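Local structure of uncharacterized protein (Pseudomonas aeruginosa PAO1, 4R1D) at residues Pro19-Ile24 and Thr169-Pro174; Pro174-Glu179 and Leu261-Arg266. The protein probably acts as the immunity protein that binds and inhibits the lipase effector Tle4 of the H2 type VI secretion system, protecting the producing cell. One frame throughout, in Å; residues are numbered along the deposited sequence.

Contact 1. Residues Pro19-Ile24 and Thr169-Pro174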
ATOM      1  N   PRO B  19     -31.752  -4.219   4.498  1.00 22.32           N
ATOM      2  CA  PRO B  19     -32.694  -3.413   5.288  1.00 22.74           C
ATOM      3  C   PRO B  19     -32.861  -2.037   4.659  1.00 27.48           C
ATOM      4  O   PRO B  19     -31.952  -1.553   3.983  1.00 22.17           O
ATOM      5  CB  PRO B  19     -32.004  -3.272   6.650  1.00 28.50           C
ATOM      6  CG  PRO B  19     -30.909  -4.286   6.671  1.00 29.16           C
ATOM      7  CD  PRO B  19     -30.555  -4.610   5.261  1.00 19.95           C
ATOM      8  N   PRO B  20     -34.011  -1.388   4.893  1.00 23.91           N
ATOM      9  CA  PRO B  20     -34.272  -0.130   4.191  1.00 25.33           C
ATOM     10  C   PRO B  20     -33.326   1.007   4.588  1.00 21.45           C
ATOM     11  O   PRO B  20     -33.104   1.910   3.783  1.00 25.55           O
ATOM     12  CB  PRO B  20     -35.721   0.193   4.586  1.00 28.21           C
ATOM     13  CG  PRO B  20     -35.891  -0.463   5.920  1.00 26.26           C
ATOM     14  CD  PRO B  20     -35.081  -1.735   5.844  1.00 29.63           C
ATOM     15  N   ASP B  21     -32.783   0.969   5.801  1.00 25.50           N
ATOM     16  CA  ASP B  21     -31.904   2.038   6.266  1.00 23.33           C
ATOM     17  C   ASP B  21     -30.415   1.750   6.007  1.00 25.40           C
ATOM     18  O   ASP B  21     -29.552   2.502   6.440  1.00 23.06           O
ATOM     19  CB  ASP B  21     -32.137   2.328   7.752  1.00 24.09           C
ATOM     20  CG  ASP B  21     -31.899   1.114   8.634  1.00 28.01           C
ATOM     21  OD1 ASP B  21     -32.077  -0.020   8.143  1.00 33.18           O
ATOM     22  OD2 ASP B  21     -31.544   1.287   9.826  1.00 32.46           O
ATOM     23  N   ALA B  22     -30.124   0.670   5.288  1.00 22.77           N
ATOM     24  CA  ALA B  22     -28.737   0.311   4.978  1.00 20.39           C
ATOM     25  C   ALA B  22     -28.076   1.431   4.184  1.00 19.01           C
ATOM     26  O   ALA B  22     -28.684   1.993   3.268  1.00 21.07           O
ATOM     27  CB  ALA B  22     -28.690  -0.991   4.196  1.00 19.88           C
ATOM     28  N   VAL B  23     -26.836   1.755   4.547  1.00 17.18           N
ATOM     29  CA  VAL B  23     -26.043   2.753   3.839  1.00 16.77           C
ATOM     30  C   VAL B  23     -25.078   2.002   2.926  1.00 20.00           C
ATOM     31  O   VAL B  23     -24.222   1.256   3.407  1.00 19.20           O
ATOM     32  CB  VAL B  23     -25.238   3.620   4.820  1.00 20.78           C
ATOM     33  CG1 VAL B  23     -24.420   4.666   4.067  1.00 22.59           C
ATOM     34  CG2 VAL B  23     -26.173   4.275   5.840  1.00 21.04           C
ATOM     35  N   ILE B  24     -25.220   2.215   1.622  1.00 15.10           N
ATOM     36  CA  ILE B  24     -24.596   1.364   0.600  1.00 18.27           C
ATOM     37  C   ILE B  24     -23.616   2.149  -0.273  1.00 19.30           C
ATOM     38  O   ILE B  24     -23.940   3.220  -0.781  1.00 17.85           O
ATOM     39  CB  ILE B  24     -25.680   0.752  -0.318  1.00 18.23           C
ATOM     40  CG1 ILE B  24     -26.688  -0.050   0.508  1.00 20.14           C
ATOM     41  CG2 ILE B  24     -25.058  -0.117  -1.413  1.00 17.61           C
ATOM     42  CD1 ILE B  24     -27.993  -0.341  -0.234  1.00 18.46           C
ATOM     43  N   THR B 169     -23.289  -0.394   5.651  1.00 16.26           N
ATOM     44  CA  THR B 169     -23.371  -0.209   7.096  1.00 16.96           C
ATOM     45  C   THR B 169     -24.815  -0.091   7.556  1.00 20.87           C
ATOM     46  O   THR B 169     -25.728   0.153   6.751  1.00 20.11           O
ATOM     47  CB  THR B 169     -22.534   0.997   7.608  1.00 17.31           C
ATOM     48  OG1 THR B 169     -23.074   2.226   7.115  1.00 17.92           O
ATOM     49  CG2 THR B 169     -21.063   0.861   7.155  1.00 20.54           C
ATOM     50  N   PHE B 170     -25.010  -0.288   8.856  1.00 19.87           N
ATOM     51  CA  PHE B 170     -26.345  -0.381   9.435  1.00 25.76           C
ATOM     52  C   PHE B 170     -26.442   0.569  10.620  1.00 23.28           C
ATOM     53  O   PHE B 170     -25.749   0.388  11.619  1.00 23.85           O
ATOM     54  CB  PHE B 170     -26.606  -1.817   9.898  1.00 23.09           C
ATOM     55  CG  PHE B 170     -26.287  -2.859   8.856  1.00 23.04           C
ATOM     56  CD1 PHE B 170     -27.272  -3.324   7.999  1.00 22.64           C
ATOM     57  CD2 PHE B 170     -25.004  -3.375   8.736  1.00 22.75           C
ATOM     58  CE1 PHE B 170     -26.986  -4.272   7.032  1.00 20.62           C
ATOM     59  CE2 PHE B 170     -24.714  -4.328   7.774  1.00 19.69           C
ATOM     60  CZ  PHE B 170     -25.701  -4.779   6.921  1.00 17.34           C
ATOM     61  N   PRO B 171     -27.283   1.608  10.502  1.00 24.59           N
ATOM     62  CA  PRO B 171     -27.426   2.594  11.583  1.00 27.48           C
ATOM     63  C   PRO B 171     -27.579   1.948  12.960  1.00 27.35           C
ATOM     64  O   PRO B 171     -26.947   2.398  13.921  1.00 33.18           O
ATOM     65  CB  PRO B 171     -28.703   3.345  11.191  1.00 30.37           C
ATOM     66  CG  PRO B 171     -28.679   3.325   9.698  1.00 27.71           C
ATOM     67  CD  PRO B 171     -28.039   1.997   9.299  1.00 23.31           C
ATOM     68  N   GLU B 172     -28.385   0.897  13.040  1.00 27.72           N
ATOM     69  CA  GLU B 172     -28.666   0.208  14.301  1.00 35.65           C
ATOM     70  C   GLU B 172     -27.491  -0.614  14.833  1.00 33.02           C
ATOM     71  O   GLU B 172     -27.491  -1.019  16.000  1.00 30.88           O
ATOM     72  CB  GLU B 172     -29.886  -0.706  14.146  1.00 33.53           C
ATOM     73  CG  GLU B 172     -31.174   0.026  13.808  1.00 37.54           C
ATOM     74  CD  GLU B 172     -32.316  -0.923  13.494  1.00 50.53           C
ATOM     75  OE1 GLU B 172     -32.045  -2.113  13.219  1.00 51.67           O
ATOM     76  OE2 GLU B 172     -33.487  -0.480  13.523  1.00 59.64           O
ATOM     77  N   HIS B 173     -26.501  -0.870  13.982  1.00 26.32           N
ATOM     78  CA  HIS B 173     -25.356  -1.687  14.379  1.00 28.57           C
ATOM     79  C   HIS B 173     -24.029  -0.976  14.157  1.00 26.63           C
ATOM     80  O   HIS B 173     -23.277  -1.320  13.241  1.00 28.36           O
ATOM     81  CB  HIS B 173     -25.378  -3.014  13.626  1.00 28.26           C
ATOM     82  CG  HIS B 173     -26.665  -3.762  13.772  1.00 31.19           C
ATOM     83  ND1 HIS B 173     -27.126  -4.214  14.989  1.00 28.07           N
ATOM     84  CD2 HIS B 173     -27.590  -4.133  12.855  1.00 26.29           C
ATOM     85  CE1 HIS B 173     -28.277  -4.841  14.814  1.00 28.70           C
ATOM     86  NE2 HIS B 173     -28.581  -4.802  13.530  1.00 27.86           N
ATOM     87  N   PRO B 174     -23.729   0.013  15.007  1.00 26.94           N
ATOM     88  CA  PRO B 174     -22.497   0.795  14.898  1.00 26.55           C
ATOM     89  C   PRO B 174     -21.277  -0.110  14.952  1.00 29.24           C
ATOM     90  O   PRO B 174     -21.176  -0.964  15.825  1.00 30.94           O
ATOM     91  CB  PRO B 174     -22.536   1.693  16.142  1.00 29.55           C
ATOM     92  CG  PRO B 174     -23.462   0.988  17.092  1.00 29.50           C
ATOM     93  CD  PRO B 174     -24.498   0.364  16.212  1.00 29.86           C
TER
HETATM   94  O   HOH W   1     -29.951  -0.457  10.856  1.00 34.03           O
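Val23 and Thr169 form an antiparallel hydrogen-bonded pair where strands 23-30 and 162-169 meet, each satisfying the other's peptide N-H and C=O. Val23 N donates to Thr169 O over 2.9 Å and nearly straight, the angle at the hydrogen being 171°; Thr169 N returns a bond of 2.9 Å to Val23 O. Thr169 O also receives the CA-H of Ala22. On the face shared by this pair, Thr169 OG1 sits between its backbone N and carbonyl carbon (chi1 66°), which brings it to 3.4 Å from Val23 CB.

Beyond the pair the two backbones part into type I turns, closed by Ala22 N bonding to Pro19 O and His173 N to Phe170 O. Here the side chain of Asp21 runs past Pro171 in the opposite direction, OD2 3.5 Å from Pro171 CG. A water links the two segments: it donates to Asp21 OD2 at 2.6 Å and accepts from Glu172 N at 3.0 Å. Asp21 OD2 lies 4.5 Å from Glu172 OE2, a like-charge approach that the water's hydrogen bond to Asp21 OD2 may ease.

Pro19 CG meets the edge of the Phe170 ring, 3.9 Å from CE1. That ring packs on Ile291 of helix 281-292 and on Phe178 of strand 176-183, while Pro19 leans on Trp6, just ahead of strand 7-11.

Contact 2. Residues Pro174-Glu179 and Leu261-Arg266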
ATOM      1  N   PRO B 174     -23.729   0.013  15.007  1.00 26.94           N
ATOM      2  CA  PRO B 174     -22.497   0.795  14.898  1.00 26.55           C
ATOM      3  C   PRO B 174     -21.277  -0.110  14.952  1.00 29.24           C
ATOM      4  O   PRO B 174     -21.176  -0.964  15.825  1.00 30.94           O
ATOM      5  CB  PRO B 174     -22.536   1.693  16.142  1.00 29.55           C
ATOM      6  CG  PRO B 174     -23.462   0.988  17.092  1.00 29.50           C
ATOM      7  CD  PRO B 174     -24.498   0.364  16.212  1.00 29.86           C
ATOM      8  N   GLY B 175     -20.354   0.081  14.021  1.00 24.65           N
ATOM      9  CA  GLY B 175     -19.156  -0.730  13.989  1.00 24.92           C
ATOM     10  C   GLY B 175     -19.238  -1.901  13.030  1.00 23.53           C
ATOM     11  O   GLY B 175     -18.220  -2.501  12.712  1.00 22.49           O
ATOM     12  N   ALA B 176     -20.441  -2.234  12.571  1.00 27.41           N
ATOM     13  CA  ALA B 176     -20.602  -3.344  11.630  1.00 21.88           C
ATOM     14  C   ALA B 176     -20.435  -2.902  10.181  1.00 17.00           C
ATOM     15  O   ALA B 176     -20.871  -1.819   9.789  1.00 20.53           O
ATOM     16  CB  ALA B 176     -21.956  -4.014  11.816  1.00 19.08           C
ATOM     17  N   ARG B 177     -19.819  -3.754   9.369  1.00 19.12           N
ATOM     18  CA  ARG B 177     -19.821  -3.532   7.931  1.00 15.95           C
ATOM     19  C   ARG B 177     -20.026  -4.854   7.219  1.00 13.62           C
ATOM     20  O   ARG B 177     -19.406  -5.860   7.569  1.00 15.57           O
ATOM     21  CB  ARG B 177     -18.513  -2.872   7.461  1.00 19.69           C
ATOM     22  CG  ARG B 177     -18.588  -2.328   6.028  1.00 22.34           C
ATOM     23  CD  ARG B 177     -17.208  -1.915   5.468  1.00 20.63           C
ATOM     24  NE  ARG B 177     -16.497  -0.996   6.361  1.00 18.93           N
ATOM     25  CZ  ARG B 177     -16.794   0.290   6.502  1.00 21.65           C
ATOM     26  NH1 ARG B 177     -17.787   0.820   5.800  1.00 17.47           N
ATOM     27  NH2 ARG B 177     -16.099   1.045   7.351  1.00 23.12           N
ATOM     28  N   PHE B 178     -20.925  -4.855   6.250  1.00 16.10           N
ATOM     29  CA  PHE B 178     -21.131  -6.012   5.390  1.00 15.19           C
ATOM     30  C   PHE B 178     -20.553  -5.706   4.020  1.00 17.03           C
ATOM     31  O   PHE B 178     -20.667  -4.587   3.536  1.00 16.28           O
ATOM     32  CB  PHE B 178     -22.632  -6.345   5.299  1.00 16.44           C
ATOM     33  CG  PHE B 178     -22.962  -7.410   4.283  1.00 17.62           C
ATOM     34  CD1 PHE B 178     -22.889  -8.754   4.612  1.00 15.76           C
ATOM     35  CD2 PHE B 178     -23.350  -7.065   2.997  1.00 19.75           C
ATOM     36  CE1 PHE B 178     -23.186  -9.742   3.661  1.00 16.68           C
ATOM     37  CE2 PHE B 178     -23.641  -8.034   2.049  1.00 16.32           C
ATOM     38  CZ  PHE B 178     -23.553  -9.374   2.378  1.00 18.52           C
ATOM     39  N   GLU B 179     -19.925  -6.692   3.393  1.00 15.62           N
ATOM     40  CA  GLU B 179     -19.498  -6.531   2.007  1.00 14.54           C
ATOM     41  C   GLU B 179     -19.840  -7.736   1.136  1.00 13.35           C
ATOM     42  O   GLU B 179     -19.822  -8.883   1.596  1.00 15.03           O
ATOM     43  CB  GLU B 179     -18.012  -6.179   1.891  1.00 19.84           C
ATOM     44  CG  GLU B 179     -17.079  -7.080   2.648  1.00 16.06           C
ATOM     45  CD  GLU B 179     -15.699  -7.148   1.990  1.00 18.50           C
ATOM     46  OE1 GLU B 179     -14.883  -6.204   2.159  1.00 18.28           O
ATOM     47  OE2 GLU B 179     -15.447  -8.146   1.288  1.00 16.78           O
ATOM     48  N   LEU B 261     -19.103 -10.123   6.949  1.00 15.61           N
ATOM     49  CA  LEU B 261     -19.598  -9.170   7.925  1.00 14.60           C
ATOM     50  C   LEU B 261     -18.570  -9.063   9.027  1.00 16.61           C
ATOM     51  O   LEU B 261     -18.187 -10.064   9.629  1.00 17.74           O
ATOM     52  CB  LEU B 261     -20.942  -9.635   8.491  1.00 17.74           C
ATOM     53  CG  LEU B 261     -21.582  -8.716   9.534  1.00 19.19           C
ATOM     54  CD1 LEU B 261     -22.124  -7.492   8.854  1.00 23.54           C
ATOM     55  CD2 LEU B 261     -22.716  -9.460  10.257  1.00 30.63           C
ATOM     56  N   ALA B 262     -18.105  -7.848   9.285  1.00 17.11           N
ATOM     57  CA  ALA B 262     -17.089  -7.649  10.308  1.00 16.70           C
ATOM     58  C   ALA B 262     -17.508  -6.587  11.318  1.00 16.06           C
ATOM     59  O   ALA B 262     -18.195  -5.619  10.974  1.00 19.47           O
ATOM     60  CB  ALA B 262     -15.795  -7.246   9.682  1.00 15.85           C
ATOM     61  N   VAL B 263     -17.081  -6.786  12.558  1.00 17.99           N
ATOM     62  CA  VAL B 263     -17.021  -5.712  13.548  1.00 16.09           C
ATOM     63  C   VAL B 263     -15.599  -5.658  14.072  1.00 20.09           C
ATOM     64  O   VAL B 263     -15.187  -6.519  14.845  1.00 21.03           O
ATOM     65  CB  VAL B 263     -17.989  -5.930  14.729  1.00 17.68           C
ATOM     66  CG1 VAL B 263     -17.841  -4.786  15.745  1.00 19.95           C
ATOM     67  CG2 VAL B 263     -19.416  -5.990  14.240  1.00 18.33           C
ATOM     68  N   LEU B 264     -14.846  -4.660  13.615  1.00 22.14           N
ATOM     69  CA  LEU B 264     -13.467  -4.464  14.042  1.00 22.94           C
ATOM     70  C   LEU B 264     -13.427  -3.646  15.330  1.00 22.94           C
ATOM     71  O   LEU B 264     -14.451  -3.146  15.795  1.00 29.67           O
ATOM     72  CB  LEU B 264     -12.667  -3.751  12.947  1.00 22.08           C
ATOM     73  CG  LEU B 264     -12.772  -4.411  11.571  1.00 20.13           C
ATOM     74  CD1 LEU B 264     -12.037  -3.591  10.507  1.00 21.94           C
ATOM     75  CD2 LEU B 264     -12.262  -5.843  11.623  1.00 21.53           C
ATOM     76  N   GLU B 265     -12.244  -3.540  15.913  1.00 28.14           N
ATOM     77  CA  GLU B 265     -12.082  -2.773  17.140  1.00 28.40           C
ATOM     78  C   GLU B 265     -12.547  -1.334  16.948  1.00 33.74           C
ATOM     79  O   GLU B 265     -12.220  -0.698  15.953  1.00 34.04           O
ATOM     80  CB  GLU B 265     -10.619  -2.802  17.586  1.00 32.14           C
ATOM     81  CG  GLU B 265     -10.359  -2.071  18.894  1.00 35.21           C
ATOM     82  CD  GLU B 265      -8.969  -2.333  19.460  1.00 31.76           C
ATOM     83  OE1 GLU B 265      -8.141  -2.977  18.783  1.00 38.10           O
ATOM     84  OE2 GLU B 265      -8.703  -1.885  20.593  1.00 42.66           O
ATOM     85  N   ARG B 266     -13.333  -0.838  17.897  1.00 38.57           N
ATOM     86  CA  ARG B 266     -13.720   0.567  17.936  1.00 35.40           C
ATOM     87  C   ARG B 266     -13.364   1.115  19.302  1.00 52.96           C
ATOM     88  O   ARG B 266     -12.962   0.371  20.197  1.00 40.91           O
ATOM     89  CB  ARG B 266     -15.211   0.736  17.705  1.00 44.78           C
ATOM     90  CG  ARG B 266     -15.597   0.808  16.255  1.00 42.79           C
ATOM     91  CD  ARG B 266     -17.072   0.580  16.119  1.00 46.07           C
ATOM     92  NE  ARG B 266     -17.494  -0.530  16.962  1.00 39.81           N
ATOM     93  CZ  ARG B 266     -18.476  -0.454  17.850  1.00 35.46           C
ATOM     94  NH1 ARG B 266     -19.143   0.681  18.003  1.00 43.29           N
ATOM     95  NH2 ARG B 266     -18.791  -1.515  18.581  1.00 45.12           N
TER
HETATM   96  O   HOH W   2     -15.911  -1.683  14.111  1.00 29.88           O
HETATM   97  O   HOH W   3     -15.887  -3.366  10.894  1.00 31.30           O
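An antiparallel strand pair within the C-terminal immunity domain, 176-179 beside 261-263, brings Arg177 opposite Ala262 in a hydrogen-bonded pair. Arg177 N donates to Ala262 O and Ala262 N to Arg177 O, both over 2.9 Å. Each carbonyl takes a CA-H as well, Ala262 O from Ala176 and Arg177 O from Leu261, the latter with CA 3.3 Å from the oxygen.

Ala176, Phe178, Leu261 and Val263 share one face, turned to Phe278 and helix 281-292. Leu261 CG stands anti to the backbone N (chi1 -180°), and from there CD1 reaches across to 3.8 Å from Phe178 CB, while Leu261 CB lies at the edge of the Phe178 ring. Nearer the strand end, Val263 CG2 packs against Ala176 CB at 4.0 Å.

Where the strands give out, water takes over. Gly175 O accepts from two waters; one also donates to Leu264 O, the other accepts from Leu264 N. Beyond them Arg266 folds back over the Pro174-Gly175 peptide. Its CD comes to 3.3 Å from Gly175 CA, and Pro174 O lies 3.3 Å above the centre of the guanidinium plane, facing the group without an N-H directed at it; NH1 bonds instead to Pro275 O. At phi 97° a CB on Gly175 would press on the preceding carbonyl O, and it would also run into Arg266 NE.

The face bearing Arg177 and Ala262 meets the other protein chain, where Arg177 NH2 forms a salt bridge with Glu70 of that chain and Trp92 of that chain packs on Ala262. The chemistry is consistent with two roles for one strand pair: an apolar face packed on helix 281-292 and Phe278, and a face that meets the partner through both a salt bridge and apolar packing.

Overall arrangement
Both contacts lie in one run of neighbouring strands: contact 1 joins 23-30 to 162-169, contact 2 joins 176-183 to 256-263. Their centres are about 11 Å apart, and they share Pro174 in the turn between the middle two strands. Each centres on a reciprocal backbone pair. Contact 1 ties the N-terminal family region to the C-terminal one, and its outer part is solvent-facing, with acidic groups, prolines and a bridging water; contact 2 lies wholly in the C-terminal region, has more buried residues and borders the other chain. Phe170 CE2 lies 4.2 Å from Leu261 CD1, on the face toward helix 281-292, while on the reverse face Thr169 CG2 lies 3.5 Å from Arg177 NH1. No other chain touches contact 1.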